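Local coordinates for protein titin (Homo sapiens, PDB 2J8O) that serves as a giant elastic scaffold of the muscle sarcomere, here a pair of immunoglobulin I-set domains, and is also classed as a protein kinase, at residues P99-L104 and G185-T190; V121-I126 and S161-N166. All coordinates share one frame; numbering follows the deposited sequence.

Contact 1: residues P99-L104 and G185-T190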
loop_
_atom_site.group_PDB
_atom_site.type_symbol
_atom_site.label_atom_id
_atom_site.label_comp_id
_atom_site.label_asym_id
_atom_site.label_seq_id
_atom_site.Cartn_x
_atom_site.Cartn_y
_atom_site.Cartn_z
ATOM N N PRO A 99 8.637 0.503 -1.301
ATOM C CA PRO A 99 9.336 1.313 -2.300
ATOM C C PRO A 99 8.564 1.372 -3.593
ATOM O O PRO A 99 7.950 0.377 -3.986
ATOM C CB PRO A 99 10.651 0.545 -2.540
ATOM C CG PRO A 99 10.433 -0.823 -1.952
ATOM C CD PRO A 99 9.470 -0.621 -0.825
ATOM N N ALA A 100 8.599 2.536 -4.233
ATOM C CA ALA A 100 7.963 2.769 -5.502
ATOM C C ALA A 100 8.373 1.723 -6.543
ATOM O O ALA A 100 9.512 1.301 -6.567
ATOM C CB ALA A 100 8.327 4.156 -5.984
ATOM N N LYS A 101 7.434 1.309 -7.393
ATOM C CA LYS A 101 7.702 0.342 -8.458
ATOM C C LYS A 101 6.645 0.482 -9.534
ATOM O O LYS A 101 5.445 0.494 -9.219
ATOM C CB LYS A 101 7.675 -1.087 -7.915
ATOM C CG LYS A 101 8.661 -2.007 -8.619
ATOM C CD LYS A 101 8.270 -3.463 -8.499
ATOM C CE LYS A 101 9.178 -4.335 -9.373
ATOM N NZ LYS A 101 9.437 -5.639 -8.670
ATOM N N ILE A 102 7.085 0.623 -10.786
ATOM C CA ILE A 102 6.200 0.643 -11.941
ATOM C C ILE A 102 6.019 -0.774 -12.470
ATOM O O ILE A 102 6.952 -1.562 -12.422
ATOM C CB ILE A 102 6.748 1.526 -13.050
ATOM C CG1 ILE A 102 6.620 2.995 -12.646
ATOM C CG2 ILE A 102 5.972 1.295 -14.357
ATOM C CD1 ILE A 102 7.620 3.899 -13.289
ATOM N N HIS A 103 4.807 -1.093 -12.953
ATOM C CA HIS A 103 4.472 -2.447 -13.418
ATOM C C HIS A 103 3.899 -2.354 -14.810
ATOM O O HIS A 103 2.710 -2.159 -14.982
ATOM C CB HIS A 103 3.424 -3.123 -12.523
ATOM C CG HIS A 103 3.794 -3.215 -11.072
ATOM N ND1 HIS A 103 4.719 -4.118 -10.590
ATOM C CD2 HIS A 103 3.300 -2.569 -9.985
ATOM C CE1 HIS A 103 4.806 -3.995 -9.277
ATOM N NE2 HIS A 103 3.955 -3.063 -8.885
ATOM N N LEU A 104 4.735 -2.493 -15.818
ATOM C CA LEU A 104 4.281 -2.417 -17.211
ATOM C C LEU A 104 3.559 -3.701 -17.581
ATOM O O LEU A 104 4.104 -4.792 -17.409
ATOM C CB LEU A 104 5.472 -2.239 -18.133
ATOM C CG LEU A 104 6.154 -0.895 -18.146
ATOM C CD1 LEU A 104 7.531 -1.040 -18.797
ATOM C CD2 LEU A 104 5.329 0.083 -18.946
ATOM N N GLY A 185 12.229 4.452 -2.346
ATOM C CA GLY A 185 12.826 3.947 -3.561
ATOM C C GLY A 185 12.268 4.629 -4.763
ATOM O O GLY A 185 11.302 5.371 -4.651
ATOM N N ILE A 186 12.878 4.358 -5.913
ATOM C CA ILE A 186 12.532 5.000 -7.169
ATOM C C ILE A 186 12.554 3.963 -8.265
ATOM O O ILE A 186 13.421 3.093 -8.280
ATOM C CB ILE A 186 13.560 6.094 -7.510
ATOM C CG1 ILE A 186 13.480 7.218 -6.483
ATOM C CG2 ILE A 186 13.348 6.658 -8.911
ATOM C CD1 ILE A 186 14.630 8.175 -6.559
ATOM N N ASP A 187 11.608 4.068 -9.191
ATOM C CA ASP A 187 11.572 3.195 -10.338
ATOM C C ASP A 187 11.226 4.009 -11.578
ATOM O O ASP A 187 10.618 5.082 -11.501
ATOM C CB ASP A 187 10.555 2.070 -10.122
ATOM C CG ASP A 187 10.654 0.966 -11.177
ATOM O OD1 ASP A 187 11.721 0.808 -11.808
ATOM O OD2 ASP A 187 9.662 0.242 -11.387
ATOM N N GLN A 188 11.597 3.519 -12.745
ATOM C CA GLN A 188 11.368 4.311 -13.926
ATOM C C GLN A 188 11.260 3.342 -15.070
ATOM O O GLN A 188 11.886 2.285 -15.043
ATOM C CB GLN A 188 12.536 5.286 -14.115
ATOM C CG GLN A 188 12.633 5.910 -15.468
ATOM C CD GLN A 188 13.941 6.643 -15.683
ATOM O OE1 GLN A 188 14.336 7.492 -14.882
ATOM N NE2 GLN A 188 14.608 6.332 -16.793
ATOM N N LYS A 189 10.460 3.683 -16.063
ATOM C CA LYS A 189 10.261 2.813 -17.197
ATOM C C LYS A 189 10.096 3.679 -18.408
ATOM O O LYS A 189 9.573 4.785 -18.312
ATOM C CB LYS A 189 8.994 1.956 -17.022
ATOM C CG LYS A 189 9.057 0.909 -15.922
ATOM C CD LYS A 189 10.129 -0.139 -16.163
ATOM C CE LYS A 189 10.630 -0.687 -14.824
ATOM N NZ LYS A 189 11.180 -2.042 -14.938
ATOM N N THR A 190 10.555 3.178 -19.549
ATOM C CA THR A 190 10.326 3.839 -20.825
ATOM C C THR A 190 9.185 3.146 -21.577
ATOM O O THR A 190 9.031 1.930 -21.519
ATOM C CB THR A 190 11.625 3.871 -21.628
ATOM O OG1 THR A 190 12.558 4.670 -20.910
ATOM C CG2 THR A 190 11.443 4.529 -22.965
#
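Asp187 reaches across from strand 185-190 to the backbone of Ile102, the one hydrogen bond between two segments whose strands, 99-102 and 185-190, have axes 9° from parallel. Its carboxylate accepts the amide of Ile102, N to OD2 at 2.7 Å, through the anti lone pair of OD2, and the bond is fairly straight at 157°. With CG turned anti to the backbone N (chi1 -169°), the carboxylate is carried over to 99-104, while Asp187 OD1 takes a weak bond from the amide of Gln188.

The apolar part lies further along. Ile102 and the aliphatic part of Lys189 pass alongside with their ends pointing opposite ways, the methyl Ile102 CG2 resting 3.5 Å from Lys189 CG. Leu104 lies aslant the same aliphatic chain, its CD1 3.8 Å from Lys189 CB. At the other end Ala100 CB sits 3.5 Å from Gly185 O, and a side chain at Gly185 would run into Pro99 CB.

Strand 123-131 pairs with 99-104 and strand 174-182 with 185-190: Lys101 bonds to Ser129 and Asp187 to Ala180 through their backbones. A side-chain carboxylate thus stands in for the peptide ladder here, joining the two sheets of the immunoglobulin sandwich where the chain enters its second domain.

Contact 2: residues V121-I126 and S161-N166; sequences VVSIKI and SLVFPN
Strands 123-126 and 161-163 run antiparallel at 174°, their axes 4.3 Å apart, as neighbours in one sheet of the second immunoglobulin I-set domain. Ile124 and Leu162 form the hydrogen-bonded pair: Ile124 N meets Leu162 O at 2.6 Å, and Leu162 N returns a bond to Ile124 O at 2.9 Å. A weak bond from Phe164 N to Val122 O prolongs the ladder past the end of strand 161-163. Ser123 with Val163 and Lys125 with Ser161 are non-hydrogen-bonded pairs.

The side chains of Ile124 and Leu162 share the face directed into the domain, where Ile124 also meets Val114 and Val191. Val122 runs alongside the Phe164 ring, both heading into the domain. Val122 CG1, set between its backbone N and carbonyl carbon (chi1 51°), comes within 3.5 Å of Phe164 CD2, and Ile124 CD1 reaches the ring edge near its plane. Replacing Phe164 by an alanine is likely to open a gap beside Val122 CG1 and Ile124 CD1 and to lose the packing on Leu193. On the other face, Lys125 makes a cation-pi contact with Phe159, and Ser123 OG lies 3.4 Å from Val163 CB.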
loop_
_atom_site.group_PDB
_atom_site.type_symbol
_atom_site.label_atom_id
_atom_site.label_comp_id
_atom_site.label_asym_id
_atom_site.label_seq_id
_atom_site.Cartn_x
_atom_site.Cartn_y
_atom_site.Cartn_z
ATOM N N VAL A 121 -7.355 7.794 -29.797
ATOM C CA VAL A 121 -7.198 8.477 -28.519
ATOM C C VAL A 121 -6.531 7.473 -27.605
ATOM O O VAL A 121 -7.161 6.537 -27.095
ATOM C CB VAL A 121 -8.517 8.971 -27.914
ATOM C CG1 VAL A 121 -8.261 9.591 -26.530
ATOM C CG2 VAL A 121 -9.155 9.991 -28.821
ATOM N N VAL A 122 -5.237 7.661 -27.414
ATOM C CA VAL A 122 -4.436 6.645 -26.799
ATOM C C VAL A 122 -4.261 6.974 -25.307
ATOM O O VAL A 122 -4.156 8.151 -24.929
ATOM C CB VAL A 122 -3.119 6.462 -27.597
ATOM C CG1 VAL A 122 -2.436 7.787 -27.806
ATOM C CG2 VAL A 122 -2.188 5.475 -26.931
ATOM N N SER A 123 -4.298 5.946 -24.465
ATOM C CA SER A 123 -4.060 6.128 -23.046
ATOM C C SER A 123 -3.051 5.093 -22.596
ATOM O O SER A 123 -3.361 3.898 -22.511
ATOM C CB SER A 123 -5.344 5.982 -22.203
ATOM O OG SER A 123 -6.099 7.186 -22.181
ATOM N N ILE A 124 -1.847 5.554 -22.303
ATOM C CA ILE A 124 -0.850 4.664 -21.778
ATOM C C ILE A 124 -1.044 4.516 -20.279
ATOM O O ILE A 124 -0.501 5.281 -19.482
ATOM C CB ILE A 124 0.576 5.108 -22.137
ATOM C CG1 ILE A 124 0.672 5.340 -23.656
ATOM C CG2 ILE A 124 1.525 4.033 -21.720
ATOM C CD1 ILE A 124 1.702 6.362 -24.086
ATOM N N LYS A 125 -1.842 3.520 -19.921
ATOM C CA LYS A 125 -2.117 3.212 -18.548
ATOM C C LYS A 125 -0.976 2.372 -17.910
ATOM O O LYS A 125 -0.721 1.233 -18.328
ATOM C CB LYS A 125 -3.460 2.485 -18.479
ATOM C CG LYS A 125 -3.776 1.881 -17.124
ATOM C CD LYS A 125 -4.932 0.917 -17.236
ATOM C CE LYS A 125 -5.141 0.152 -15.964
ATOM N NZ LYS A 125 -6.608 0.005 -15.733
ATOM N N ILE A 126 -0.336 2.935 -16.875
ATOM C CA ILE A 126 0.819 2.364 -16.189
ATOM C C ILE A 126 0.552 2.183 -14.684
ATOM O O ILE A 126 0.582 3.152 -13.934
ATOM C CB ILE A 126 2.032 3.316 -16.322
ATOM C CG1 ILE A 126 2.448 3.512 -17.785
ATOM C CG2 ILE A 126 3.188 2.843 -15.482
ATOM C CD1 ILE A 126 3.339 2.429 -18.326
ATOM N N SER A 161 -1.667 7.392 -16.053
ATOM C CA SER A 161 -1.937 7.122 -17.422
ATOM C C SER A 161 -1.598 8.351 -18.240
ATOM O O SER A 161 -1.881 9.465 -17.820
ATOM C CB SER A 161 -3.391 6.738 -17.569
ATOM O OG SER A 161 -3.606 6.298 -18.895
ATOM N N LEU A 162 -0.939 8.159 -19.378
ATOM C CA LEU A 162 -0.679 9.274 -20.273
ATOM C C LEU A 162 -1.674 9.202 -21.428
ATOM O O LEU A 162 -1.820 8.126 -22.062
ATOM C CB LEU A 162 0.762 9.296 -20.795
ATOM C CG LEU A 162 1.055 10.445 -21.779
ATOM C CD1 LEU A 162 0.878 11.815 -21.119
ATOM C CD2 LEU A 162 2.431 10.330 -22.470
ATOM N N VAL A 163 -2.346 10.355 -21.689
ATOM C CA VAL A 163 -3.439 10.385 -22.630
ATOM C C VAL A 163 -3.267 11.590 -23.546
ATOM O O VAL A 163 -2.741 12.631 -23.134
ATOM C CB VAL A 163 -4.820 10.363 -21.883
ATOM C CG1 VAL A 163 -4.639 10.646 -20.384
ATOM C CG2 VAL A 163 -5.858 11.303 -22.511
ATOM N N PHE A 164 -3.698 11.429 -24.801
ATOM C CA PHE A 164 -3.588 12.470 -25.813
ATOM C C PHE A 164 -5.010 12.892 -26.178
ATOM O O PHE A 164 -5.670 12.228 -27.016
ATOM C CB PHE A 164 -2.832 11.930 -27.048
ATOM C CG PHE A 164 -1.429 11.423 -26.734
ATOM C CD1 PHE A 164 -0.308 12.004 -27.336
ATOM C CD2 PHE A 164 -1.230 10.378 -25.825
ATOM C CE1 PHE A 164 1.007 11.544 -27.027
ATOM C CE2 PHE A 164 0.066 9.911 -25.509
ATOM C CZ PHE A 164 1.179 10.500 -26.115
ATOM N N PRO A 165 -5.539 13.913 -25.452
ATOM C CA PRO A 165 -6.883 14.428 -25.651
ATOM C C PRO A 165 -7.296 14.610 -27.117
ATOM O O PRO A 165 -8.386 14.164 -27.476
ATOM C CB PRO A 165 -6.847 15.759 -24.907
ATOM C CG PRO A 165 -5.981 15.531 -23.799
ATOM C CD PRO A 165 -4.887 14.603 -24.312
ATOM N N ASN A 166 -6.480 15.263 -27.951
ATOM C CA ASN A 166 -6.731 15.244 -29.411
ATOM C C ASN A 166 -6.249 13.887 -29.906
ATOM O O ASN A 166 -5.533 13.197 -29.191
ATOM C CB ASN A 166 -5.978 16.359 -30.154
ATOM C CG ASN A 166 -6.117 17.708 -29.415
ATOM O OD1 ASN A 166 -5.412 17.915 -28.352
ATOM N ND2 ASN A 166 -7.021 18.634 -29.963
#

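Overall arrangement
From the N terminus the chain runs through the first immunoglobulin domain, and strand 86-102 then carries it into the second, where residues 99-104 form the first half of contact 1. The loop closed by contact 1 spans 80 residues and ends when strand 185-195 comes alongside. Contact 2 is nested within it, closing a shorter loop of 34 residues between 121-126 and 161-166. Their centres lie about 18 Å apart, yet the two meet: Ile126 packs against Ile102 and Leu104. Because strands 86-102 and 123-131 are neighbours, contact 2 extends the sheet entered by the linking strand, while contact 1 ties that sheet's edge to the sheet containing 185-195.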